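PDB 2QF4: cell shape-determining protein MreC from Streptococcus pneumoniae, which helps to form and maintain cell shape, probably as part of the elongasome that synthesizes peripheral peptidoglycan. Local coordinates for residues 75-89 and 100-114. Numbering follows the deposited sequence.
Sequences VKIQHGSTTIYGIII and ISQLNSNSDISAGDK
H79 lays one face of its imidazole over the backbone carbonyl of D108, whose O stands 3.0 Å above the ring plane, over its centre. This is a packing contact, since the angles rule out a hydrogen bond. The ring's rotation is fixed at its edge: ND1 donates to D113 OD2 at 2.7 Å, in the ring plane and on the syn side of the carboxylate, with the two planes 71° apart. S110 N gives OD2 a second bond from above the carboxylate plane, so one oxygen ties the hairpin tip to the 110-113 type II turn. With CG anti to the backbone N (chi1 -177°), H79 reaches the loop, where a water links NE2 to D108 OD2.

Farther along strand 82-92, N104 OD1 accepts from Y85 N at 2.9 Å, the donor lying well above the amide carbonyl plane, while N104 N returns a bond to Y85 O. I84 CD1 also meets I109 CG1 at 4.0 Å, and I77 CD1 meets I109 CD1 as their side chains cross at about a right angle. V75 CG2 and I100 CD1 approach tip to tip at 3.6 Å; V115 and V149 extend this apolar layer. I87 N donates to S101 O at 2.9 Å and S101 N to I87 O at 3.0 Å, a hydrogen-bonded antiparallel pair. Hairpin 74-79/82-92 and strand 97-101 form part of the wall of one of two six-stranded antiparallel barrels, loop 102-113 packing back against the hairpin, in this periplasmic domain of alpha-lytic protease fold.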
ATOM      1  N   VAL A  75      -4.789   3.543   4.437  1.00  6.95           N
ATOM      2  CA  VAL A  75      -4.945   4.445   3.311  1.00  7.25           C
ATOM      3  C   VAL A  75      -5.931   5.527   3.678  1.00  7.35           C
ATOM      4  O   VAL A  75      -6.696   5.414   4.623  1.00  8.07           O
ATOM      5  CB  VAL A  75      -5.410   3.694   2.014  1.00  7.97           C
ATOM      6  CG1 VAL A  75      -4.307   2.747   1.561  1.00  9.76           C
ATOM      7  CG2 VAL A  75      -6.738   2.960   2.197  1.00 10.77           C
ATOM      8  N   LYS A  76      -5.884   6.580   2.875  1.00  8.27           N
ATOM      9  CA  LYS A  76      -6.838   7.657   3.009  1.00  8.67           C
ATOM     10  C   LYS A  76      -7.252   8.133   1.626  1.00  8.37           C
ATOM     11  O   LYS A  76      -6.539   8.052   0.637  1.00  9.08           O
ATOM     12  CB  LYS A  76      -6.299   8.799   3.876  1.00  9.65           C
ATOM     13  CG  LYS A  76      -5.110   9.476   3.336  1.00  9.75           C
ATOM     14  CD  LYS A  76      -4.534  10.501   4.313  1.00 10.89           C
ATOM     15  CE  LYS A  76      -3.283  11.124   3.748  0.50 10.89           C
ATOM     16  NZ  LYS A  76      -2.712  12.150   4.684  0.50  9.25           N
ATOM     17  N   ILE A  77      -8.498   8.594   1.576  1.00  8.75           N
ATOM     18  CA  ILE A  77      -9.186   9.033   0.362  1.00  9.48           C
ATOM     19  C   ILE A  77      -9.560  10.498   0.566  1.00  9.16           C
ATOM     20  O   ILE A  77     -10.173  10.846   1.577  1.00  9.92           O
ATOM     21  CB  ILE A  77     -10.465   8.213   0.140  1.00  9.43           C
ATOM     22  CG1 ILE A  77     -10.156   6.703   0.070  1.00 10.70           C
ATOM     23  CG2 ILE A  77     -11.188   8.671  -1.099  1.00 11.12           C
ATOM     24  CD1 ILE A  77     -11.387   5.795   0.154  1.00 14.08           C
ATOM     25  N   GLN A  78      -9.209  11.342  -0.405  1.00 10.14           N
ATOM     26  CA  GLN A  78      -9.554  12.752  -0.327  1.00 11.41           C
ATOM     27  C   GLN A  78     -10.783  13.035  -1.153  1.00 12.10           C
ATOM     28  O   GLN A  78     -10.793  12.796  -2.350  1.00 12.77           O
ATOM     29  CB  GLN A  78      -8.368  13.596  -0.820  1.00 11.82           C
ATOM     30  CG  GLN A  78      -8.458  15.064  -0.421  1.00 14.96           C
ATOM     31  CD  GLN A  78      -8.488  15.292   1.087  1.00 16.42           C
ATOM     32  OE1 GLN A  78      -7.955  14.486   1.876  1.00 15.60           O
ATOM     33  NE2 GLN A  78      -9.086  16.413   1.505  1.00 19.70           N
ATOM     34  N   HIS A  79     -11.838  13.521  -0.508  1.00 11.84           N
ATOM     35  CA  HIS A  79     -13.076  13.885  -1.180  1.00 12.66           C
ATOM     36  C   HIS A  79     -13.334  15.354  -0.873  1.00 14.29           C
ATOM     37  O   HIS A  79     -13.813  15.701   0.208  1.00 14.44           O
ATOM     38  CB  HIS A  79     -14.232  13.040  -0.687  1.00 12.70           C
ATOM     39  CG  HIS A  79     -15.511  13.333  -1.393  1.00 13.64           C
ATOM     40  ND1 HIS A  79     -15.773  12.842  -2.650  1.00 13.96           N
ATOM     41  CD2 HIS A  79     -16.573  14.103  -1.050  1.00 14.58           C
ATOM     42  CE1 HIS A  79     -16.965  13.257  -3.032  1.00 14.27           C
ATOM     43  NE2 HIS A  79     -17.469  14.026  -2.080  1.00 16.07           N
ATOM     44  N   GLY A  80     -12.987  16.194  -1.838  1.00 15.89           N
ATOM     45  CA  GLY A  80     -12.975  17.636  -1.637  1.00 16.70           C
ATOM     46  C   GLY A  80     -12.125  17.977  -0.430  1.00 17.39           C
ATOM     47  O   GLY A  80     -10.942  17.657  -0.380  1.00 19.59           O
ATOM     48  N   SER A  81     -12.755  18.608   0.547  1.00 18.58           N
ATOM     49  CA  SER A  81     -12.059  19.037   1.769  1.00 18.96           C
ATOM     50  C   SER A  81     -12.107  18.000   2.907  1.00 19.17           C
ATOM     51  O   SER A  81     -11.587  18.253   4.012  1.00 21.38           O
ATOM     52  CB  SER A  81     -12.607  20.382   2.252  1.00 20.90           C
ATOM     53  OG  SER A  81     -13.954  20.271   2.663  1.00 23.51           O
ATOM     54  N   THR A  82     -12.701  16.826   2.675  1.00 16.77           N
ATOM     55  CA  THR A  82     -12.717  15.806   3.729  1.00 16.29           C
ATOM     56  C   THR A  82     -11.840  14.623   3.385  1.00 14.79           C
ATOM     57  O   THR A  82     -11.599  14.311   2.244  1.00 15.36           O
ATOM     58  CB  THR A  82     -14.116  15.236   3.995  0.50 17.19           C
ATOM     59  OG1 THR A  82     -15.122  16.200   3.663  0.50 16.47           O
ATOM     60  CG2 THR A  82     -14.222  14.787   5.499  0.50 14.69           C
ATOM     61  N   THR A  83     -11.339  13.992   4.426  1.00 13.12           N
ATOM     62  CA  THR A  83     -10.480  12.813   4.315  1.00 12.54           C
ATOM     63  C   THR A  83     -11.157  11.633   4.969  1.00 11.77           C
ATOM     64  O   THR A  83     -11.657  11.748   6.090  1.00 13.46           O
ATOM     65  CB  THR A  83      -9.145  13.096   5.002  1.00 13.28           C
ATOM     66  OG1 THR A  83      -8.630  14.355   4.527  1.00 15.88           O
ATOM     67  CG2 THR A  83      -8.142  12.020   4.714  1.00 14.23           C
ATOM     68  N   ILE A  84     -11.153  10.500   4.280  1.00  9.92           N
ATOM     69  CA  ILE A  84     -11.694   9.236   4.773  1.00  9.61           C
ATOM     70  C   ILE A  84     -10.562   8.241   4.891  1.00  8.92           C
ATOM     71  O   ILE A  84      -9.842   8.018   3.923  1.00  9.66           O
ATOM     72  CB  ILE A  84     -12.780   8.672   3.810  1.00  9.92           C
ATOM     73  CG1 ILE A  84     -13.918   9.695   3.504  1.00 11.61           C
ATOM     74  CG2 ILE A  84     -13.342   7.359   4.388  1.00 10.75           C
ATOM     75  CD1 ILE A  84     -13.747  10.494   2.259  1.00 12.27           C
ATOM     76  N   TYR A  85     -10.403   7.656   6.067  1.00  8.04           N
ATOM     77  CA  TYR A  85      -9.377   6.636   6.294  1.00  7.79           C
ATOM     78  C   TYR A  85      -9.973   5.251   6.177  1.00  8.03           C
ATOM     79  O   TYR A  85     -11.124   5.028   6.551  1.00  8.84           O
ATOM     80  CB  TYR A  85      -8.757   6.829   7.690  1.00  8.14           C
ATOM     81  CG  TYR A  85      -7.796   8.001   7.766  1.00  8.83           C
ATOM     82  CD1 TYR A  85      -8.272   9.304   7.861  1.00  9.64           C
ATOM     83  CD2 TYR A  85      -6.433   7.805   7.716  1.00  9.15           C
ATOM     84  CE1 TYR A  85      -7.395  10.388   7.895  1.00  9.00           C
ATOM     85  CE2 TYR A  85      -5.545   8.887   7.767  1.00 10.15           C
ATOM     86  CZ  TYR A  85      -6.038  10.174   7.835  1.00  9.21           C
ATOM     87  OH  TYR A  85      -5.170  11.244   7.888  1.00 11.16           O
ATOM     88  N   GLY A  86      -9.155   4.305   5.733  1.00  7.48           N
ATOM     89  CA  GLY A  86      -9.520   2.895   5.687  1.00  7.60           C
ATOM     90  C   GLY A  86      -8.289   2.039   5.598  1.00  7.22           C
ATOM     91  O   GLY A  86      -7.182   2.509   5.842  1.00  7.84           O
ATOM     92  N   ILE A  87      -8.475   0.771   5.270  1.00  7.64           N
ATOM     93  CA  ILE A  87      -7.338  -0.161   5.119  1.00  7.75           C
ATOM     94  C   ILE A  87      -7.528  -0.948   3.824  1.00  6.78           C
ATOM     95  O   ILE A  87      -8.613  -1.243   3.390  1.00  7.80           O
ATOM     96  CB  ILE A  87      -7.066  -1.130   6.300  1.00  9.80           C
ATOM     97  CG1 ILE A  87      -8.310  -2.002   6.536  1.00  9.21           C
ATOM     98  CG2 ILE A  87      -6.735  -0.359   7.546  1.00 11.61           C
ATOM     99  CD1 ILE A  87      -8.005  -3.336   7.316  1.00 11.05           C
ATOM    100  N   ILE A  88      -6.401  -1.332   3.256  1.00  6.85           N
ATOM    101  CA  ILE A  88      -6.372  -2.248   2.113  1.00  7.25           C
ATOM    102  C   ILE A  88      -6.691  -3.661   2.588  1.00  6.91           C
ATOM    103  O   ILE A  88      -6.090  -4.137   3.547  1.00  7.71           O
ATOM    104  CB  ILE A  88      -5.015  -2.219   1.441  1.00  6.97           C
ATOM    105  CG1 ILE A  88      -4.772  -0.852   0.785  1.00  8.50           C
ATOM    106  CG2 ILE A  88      -4.897  -3.339   0.400  1.00  7.97           C
ATOM    107  CD1 ILE A  88      -3.335  -0.621   0.305  1.00  8.27           C
ATOM    108  N   ILE A  89      -7.643  -4.320   1.933  1.00  7.49           N
ATOM    109  CA  ILE A  89      -8.023  -5.704   2.322  1.00  8.27           C
ATOM    110  C   ILE A  89      -7.740  -6.724   1.228  1.00  7.66           C
ATOM    111  O   ILE A  89      -7.784  -7.911   1.511  1.00  8.73           O
ATOM    112  CB  ILE A  89      -9.501  -5.759   2.800  1.00  9.29           C
ATOM    113  CG1 ILE A  89     -10.467  -5.338   1.695  1.00  9.83           C
ATOM    114  CG2 ILE A  89      -9.664  -4.946   4.077  1.00 11.98           C
ATOM    115  CD1 ILE A  89     -11.954  -5.737   1.942  1.00 11.69           C
ATOM    116  N   ILE A 100     -10.635  -1.585  -0.539  1.00  7.78           N
ATOM    117  CA  ILE A 100     -10.423  -0.879   0.732  1.00  8.39           C
ATOM    118  C   ILE A 100     -11.702  -0.950   1.550  1.00  7.49           C
ATOM    119  O   ILE A 100     -12.812  -0.840   1.031  1.00  8.14           O
ATOM    120  CB  ILE A 100     -10.043   0.580   0.437  1.00  8.83           C
ATOM    121  CG1 ILE A 100      -8.608   0.608  -0.232  1.00 12.33           C
ATOM    122  CG2 ILE A 100     -10.085   1.445   1.694  1.00  8.98           C
ATOM    123  CD1 ILE A 100      -8.284   1.948  -0.897  1.00 15.09           C
ATOM    124  N   SER A 101     -11.547  -1.165   2.852  1.00  7.31           N
ATOM    125  CA  SER A 101     -12.705  -1.153   3.737  1.00  9.23           C
ATOM    126  C   SER A 101     -12.330  -0.554   5.087  1.00  8.01           C
ATOM    127  O   SER A 101     -11.322   0.126   5.198  1.00  7.52           O
ATOM    128  CB  SER A 101     -13.300  -2.544   3.818  0.50 11.46           C
ATOM    129  OG  SER A 101     -12.458  -3.362   4.565  0.50 15.18           O
ATOM    130  N   GLN A 102     -13.172  -0.765   6.072  1.00  7.53           N
ATOM    131  CA  GLN A 102     -13.027  -0.205   7.420  1.00  8.73           C
ATOM    132  C   GLN A 102     -12.959   1.300   7.359  1.00  7.78           C
ATOM    133  O   GLN A 102     -12.097   1.936   7.955  1.00  8.44           O
ATOM    134  CB  GLN A 102     -11.845  -0.793   8.147  1.00  9.55           C
ATOM    135  CG  GLN A 102     -11.969  -2.303   8.351  1.00 12.37           C
ATOM    136  CD  GLN A 102     -10.962  -2.881   9.345  1.00 14.30           C
ATOM    137  OE1 GLN A 102     -10.030  -2.226   9.754  1.00 18.09           O
ATOM    138  NE2 GLN A 102     -11.216  -4.087   9.765  1.00 24.52           N
ATOM    139  N   LEU A 103     -13.884   1.898   6.608  1.00  8.48           N
ATOM    140  CA  LEU A 103     -13.863   3.345   6.415  1.00  8.88           C
ATOM    141  C   LEU A 103     -14.324   4.093   7.653  1.00  8.88           C
ATOM    142  O   LEU A 103     -15.281   3.707   8.292  1.00  9.44           O
ATOM    143  CB  LEU A 103     -14.765   3.708   5.256  1.00  9.33           C
ATOM    144  CG  LEU A 103     -14.503   2.984   3.925  1.00 10.04           C
ATOM    145  CD1 LEU A 103     -15.589   3.400   2.898  1.00 11.96           C
ATOM    146  CD2 LEU A 103     -13.106   3.312   3.416  1.00 11.78           C
ATOM    147  N   ASN A 104     -13.673   5.203   7.968  1.00  8.24           N
ATOM    148  CA  ASN A 104     -13.972   5.954   9.187  1.00  9.41           C
ATOM    149  C   ASN A 104     -15.036   7.016   9.011  1.00 10.12           C
ATOM    150  O   ASN A 104     -15.270   7.797   9.912  1.00 12.40           O
ATOM    151  CB  ASN A 104     -12.709   6.560   9.832  1.00  9.30           C
ATOM    152  CG  ASN A 104     -12.268   7.829   9.189  1.00  8.39           C
ATOM    153  OD1 ASN A 104     -12.516   8.048   8.003  1.00  9.28           O
ATOM    154  ND2 ASN A 104     -11.572   8.675   9.968  1.00  9.79           N
ATOM    155  N   SER A 105     -15.688   7.058   7.867  1.00 10.60           N
ATOM    156  CA  SER A 105     -16.625   8.137   7.518  1.00 12.29           C
ATOM    157  C   SER A 105     -17.696   7.618   6.583  1.00 11.90           C
ATOM    158  O   SER A 105     -17.440   6.697   5.797  1.00 12.89           O
ATOM    159  CB  SER A 105     -15.821   9.243   6.800  1.00 12.99           C
ATOM    160  OG  SER A 105     -16.585  10.260   6.265  1.00 15.91           O
ATOM    161  N   ASN A 106     -18.868   8.256   6.636  1.00 12.82           N
ATOM    162  CA  ASN A 106     -19.903   8.009   5.643  1.00 13.39           C
ATOM    163  C   ASN A 106     -19.962   9.109   4.595  1.00 13.49           C
ATOM    164  O   ASN A 106     -20.942   9.201   3.858  1.00 15.57           O
ATOM    165  CB  ASN A 106     -21.268   7.774   6.276  1.00 14.16           C
ATOM    166  CG  ASN A 106     -21.190   6.774   7.345  1.00 15.10           C
ATOM    167  OD1 ASN A 106     -20.674   5.652   7.125  1.00 16.30           O
ATOM    168  ND2 ASN A 106     -21.634   7.161   8.515  1.00 18.82           N
ATOM    169  N   SER A 107     -18.899   9.922   4.493  1.00 13.01           N
ATOM    170  CA  SER A 107     -18.771  10.898   3.407  1.00 14.05           C
ATOM    171  C   SER A 107     -19.017  10.276   2.058  1.00 13.20           C
ATOM    172  O   SER A 107     -18.600   9.138   1.798  1.00 12.89           O
ATOM    173  CB  SER A 107     -17.349  11.507   3.337  1.00 14.11           C
ATOM    174  OG  SER A 107     -17.235  12.378   2.188  1.00 15.78           O
ATOM    175  N   ASP A 108     -19.596  11.047   1.150  1.00 13.88           N
ATOM    176  CA  ASP A 108     -19.604  10.659  -0.240  1.00 14.12           C
ATOM    177  C   ASP A 108     -18.168  10.394  -0.706  1.00 13.40           C
ATOM    178  O   ASP A 108     -17.222  11.048  -0.282  1.00 12.61           O
ATOM    179  CB  ASP A 108     -20.213  11.751  -1.121  1.00 15.87           C
ATOM    180  CG  ASP A 108     -21.699  11.946  -0.914  1.00 19.55           C
ATOM    181  OD1 ASP A 108     -22.369  11.157  -0.213  1.00 21.68           O
ATOM    182  OD2 ASP A 108     -22.197  12.941  -1.492  1.00 25.90           O
ATOM    183  N   ILE A 109     -18.036   9.415  -1.592  1.00 12.21           N
ATOM    184  CA  ILE A 109     -16.773   9.065  -2.214  1.00 12.53           C
ATOM    185  C   ILE A 109     -17.070   8.905  -3.688  1.00 12.79           C
ATOM    186  O   ILE A 109     -18.055   8.252  -4.042  1.00 14.61           O
ATOM    187  CB  ILE A 109     -16.189   7.777  -1.601  1.00 12.31           C
ATOM    188  CG1 ILE A 109     -15.749   7.997  -0.149  1.00 12.51           C
ATOM    189  CG2 ILE A 109     -14.984   7.252  -2.429  1.00 14.88           C
ATOM    190  CD1 ILE A 109     -15.381   6.713   0.572  1.00 13.38           C
ATOM    191  N   SER A 110     -16.287   9.554  -4.539  1.00 12.88           N
ATOM    192  CA  SER A 110     -16.576   9.633  -5.974  1.00 13.08           C
ATOM    193  C   SER A 110     -15.435   9.080  -6.789  1.00 11.06           C
ATOM    194  O   SER A 110     -14.261   9.208  -6.430  1.00 10.21           O
ATOM    195  CB  SER A 110     -16.735  11.102  -6.357  1.00 13.71           C
ATOM    196  OG  SER A 110     -17.788  11.736  -5.662  1.00 18.55           O
ATOM    197  N   ALA A 111     -15.771   8.598  -7.966  1.00 11.21           N
ATOM    198  CA  ALA A 111     -14.772   8.201  -8.934  1.00 10.95           C
ATOM    199  C   ALA A 111     -13.773   9.346  -9.145  1.00 10.60           C
ATOM    200  O   ALA A 111     -14.174  10.518  -9.294  1.00 12.18           O
ATOM    201  CB  ALA A 111     -15.471   7.820 -10.240  1.00 11.97           C
ATOM    202  N   GLY A 112     -12.493   9.031  -9.178  1.00 10.48           N
ATOM    203  CA  GLY A 112     -11.431  10.010  -9.335  1.00 11.34           C
ATOM    204  C   GLY A 112     -10.839  10.506  -8.041  1.00 11.65           C
ATOM    205  O   GLY A 112      -9.748  11.079  -8.070  1.00 12.71           O
ATOM    206  N   ASP A 113     -11.494  10.304  -6.902  1.00 10.24           N
ATOM    207  CA  ASP A 113     -10.940  10.784  -5.643  1.00 10.54           C
ATOM    208  C   ASP A 113      -9.573  10.116  -5.423  1.00  9.75           C
ATOM    209  O   ASP A 113      -9.387   8.907  -5.661  1.00 10.38           O
ATOM    210  CB  ASP A 113     -11.860  10.491  -4.474  1.00  9.90           C
ATOM    211  CG  ASP A 113     -13.103  11.390  -4.413  1.00 10.93           C
ATOM    212  OD1 ASP A 113     -13.170  12.407  -5.119  1.00 13.73           O
ATOM    213  OD2 ASP A 113     -13.991  11.062  -3.590  1.00 11.69           O
ATOM    214  N   LYS A 114      -8.615  10.887  -4.954  1.00  9.43           N
ATOM    215  CA  LYS A 114      -7.262  10.390  -4.811  1.00 10.02           C
ATOM    216  C   LYS A 114      -7.067   9.608  -3.528  1.00  9.04           C
ATOM    217  O   LYS A 114      -7.526   9.994  -2.459  1.00  9.67           O
ATOM    218  CB  LYS A 114      -6.259  11.550  -4.849  1.00 13.10           C
ATOM    219  CG  LYS A 114      -6.247  12.297  -6.191  1.00 16.52           C
ATOM    220  CD  LYS A 114      -5.724  11.445  -7.321  1.00 22.41           C
ATOM    221  CE  LYS A 114      -5.294  12.288  -8.550  1.00 24.90           C
ATOM    222  NZ  LYS A 114      -6.366  13.180  -9.071  1.00 31.80           N
TER
HETATM  223  O   HOH W   1      -9.172  13.710  -4.507  1.00 15.27           O
HETATM  224  O   HOH W   2     -20.054  15.317  -2.093  1.00 29.31           O
HETATM  225  O   HOH W   3     -13.383  14.881  -4.486  1.00 28.71           O
HETATM  226  O   HOH W   4     -11.026  11.385   8.813  1.00 11.90           O